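Local structure of TodX (Pseudomonas putida, 3BS0) at residues 188-193 / 254-259. The protein probably carries toluene and related aromatic hydrocarbons across the outer membrane as a beta-barrel channel of the FadL family. Residues are numbered along the deposited sequence; the frame is centred on the assembly and turned at random.
With C8E ((hydroxyethyloxy)tri(ethyloxy)octane), chain C.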
# COMPACT_ATOMS: atom_id res chain seq x y z
N PRO A 188 0.07 -28.83 21.04
CA PRO A 188 -0.25 -29.73 22.15
C PRO A 188 -0.01 -29.21 23.55
O PRO A 188 -0.50 -29.78 24.50
CB PRO A 188 0.61 -30.96 21.85
CG PRO A 188 1.78 -30.39 21.16
CD PRO A 188 1.16 -29.40 20.22
N SER A 189 0.75 -28.14 23.72
CA SER A 189 0.93 -27.66 25.08
C SER A 189 -0.06 -26.57 25.49
O SER A 189 -0.48 -26.51 26.64
CB SER A 189 2.37 -27.16 25.28
OG SER A 189 2.82 -26.47 24.14
N LEU A 190 -0.47 -25.73 24.54
CA LEU A 190 -1.42 -24.67 24.86
C LEU A 190 -2.90 -25.03 24.62
O LEU A 190 -3.80 -24.48 25.27
CB LEU A 190 -1.06 -23.41 24.07
CG LEU A 190 0.32 -22.84 24.41
CD1 LEU A 190 0.66 -21.69 23.48
CD2 LEU A 190 0.33 -22.38 25.86
N ALA A 191 -3.14 -25.96 23.71
CA ALA A 191 -4.49 -26.40 23.36
C ALA A 191 -5.44 -26.63 24.52
O ALA A 191 -6.62 -26.31 24.43
CB ALA A 191 -4.42 -27.66 22.51
N GLY A 192 -4.92 -27.20 25.61
CA GLY A 192 -5.75 -27.46 26.77
C GLY A 192 -6.09 -26.18 27.51
O GLY A 192 -7.15 -26.06 28.14
N PHE A 193 -5.18 -25.21 27.45
CA PHE A 193 -5.38 -23.95 28.14
C PHE A 193 -6.43 -23.14 27.40
O PHE A 193 -7.36 -22.60 28.01
CB PHE A 193 -4.06 -23.18 28.19
CG PHE A 193 -4.14 -21.89 28.95
CD1 PHE A 193 -4.38 -21.90 30.33
CD2 PHE A 193 -4.04 -20.66 28.29
CE1 PHE A 193 -4.52 -20.69 31.04
CE2 PHE A 193 -4.18 -19.47 28.99
CZ PHE A 193 -4.41 -19.48 30.37
N LEU A 254 3.10 -14.23 21.58
CA LEU A 254 2.00 -15.14 21.35
C LEU A 254 1.39 -15.28 22.73
O LEU A 254 2.09 -15.57 23.69
CB LEU A 254 2.48 -16.50 20.89
CG LEU A 254 1.35 -17.51 21.02
CD1 LEU A 254 0.29 -17.25 19.95
CD2 LEU A 254 1.90 -18.92 20.90
N SER A 255 0.09 -15.05 22.83
CA SER A 255 -0.56 -15.13 24.12
C SER A 255 -1.86 -15.92 24.06
O SER A 255 -2.77 -15.60 23.33
CB SER A 255 -0.78 -13.72 24.65
OG SER A 255 -2.14 -13.53 24.91
N ALA A 256 -1.91 -16.97 24.85
CA ALA A 256 -3.04 -17.86 24.93
C ALA A 256 -3.99 -17.35 25.98
O ALA A 256 -3.55 -16.81 27.00
CB ALA A 256 -2.56 -19.28 25.28
N ILE A 257 -5.28 -17.52 25.74
CA ILE A 257 -6.28 -17.09 26.70
C ILE A 257 -7.28 -18.22 27.00
O ILE A 257 -7.84 -18.85 26.08
CB ILE A 257 -6.99 -15.85 26.18
CG1 ILE A 257 -5.93 -14.78 25.85
CG2 ILE A 257 -7.98 -15.33 27.24
CD1 ILE A 257 -6.08 -14.18 24.46
N SER A 258 -7.49 -18.49 28.28
CA SER A 258 -8.40 -19.56 28.69
C SER A 258 -9.86 -19.15 28.64
O SER A 258 -10.19 -18.00 28.33
CB SER A 258 -8.08 -20.03 30.10
OG SER A 258 -8.32 -18.99 31.03
N GLY A 259 -10.73 -20.09 28.98
CA GLY A 259 -12.16 -19.84 28.98
C GLY A 259 -12.59 -18.89 30.08
O GLY A 259 -13.74 -18.47 30.14
C1 C8E C . -1.59 -20.93 20.11
C2 C8E C . -2.10 -22.28 20.31
C3 C8E C . -3.48 -22.47 19.90
C4 C8E C . -3.78 -23.88 19.99
C5 C8E C . -5.10 -24.04 20.63
C6 C8E C . -5.88 -25.09 20.00
C7 C8E C . -7.09 -24.95 20.77
C8 C8E C . -8.20 -25.65 20.12
O9 C8E C . -9.28 -26.29 20.79
C10 C8E C . -8.99 -27.35 21.69
C11 C8E C . -10.31 -27.83 22.22
O12 C8E C . -10.18 -29.07 22.96
C13 C8E C . -10.00 -28.95 24.41
C14 C8E C . -11.12 -29.05 25.51
O15 C8E C . -11.52 -28.13 26.58
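Phe193 lays its ring against the end of strand 254-257 and the turn that follows, and Phe193 gives the largest share of the surface buried here, about a third. Its CG stands anti to the backbone N (chi1 -176°), which carries the ring from the helix to the strand. Ser258 CB sits over one face in a CH-pi contact, 3.9 Å from the ring centroid and 19° off the normal. At the rim, CD2 lies 3.6 Å from Ala256 CB, and CE2 comes to 3.4 Å from Ala256 O near the plane of the ring, where the slightly positive C-H edge suits a carbonyl oxygen. A methyl group at 256 is small enough for the ring to settle this close to the backbone. An alanine in place of Phe193 would probably open a gap beside Ala256 and deprive Ser258 CB of the face it packs on.

The second apolar patch is aliphatic. Leu190 and Leu254 meet tip to tip, CD1 to CD2 at 4.0 Å, while CD2 of Leu190 rests 4.3 Å from Ala256 CB; branched leucine ends can fill such a junction from both sides. C1 of the C8E detergent tail lies 4.1 Å from Leu190 CD1, and Ala191 CB packs along the same chain, 3.9 Å from C6.

Polar contacts are sparse. Ser258 CA-H approaches Phe193 O at 3.3 Å (CA to O), whereas the serine hydroxyl, OG, turns to Asp260 in the loop toward strand 263-272.

Helix 186-194 thus packs through large apolar side chains on the end of strand 244-257 and, through Leu264, on the neighbouring strand 263-272, at one end of the long FadL-type outer-membrane beta-barrel.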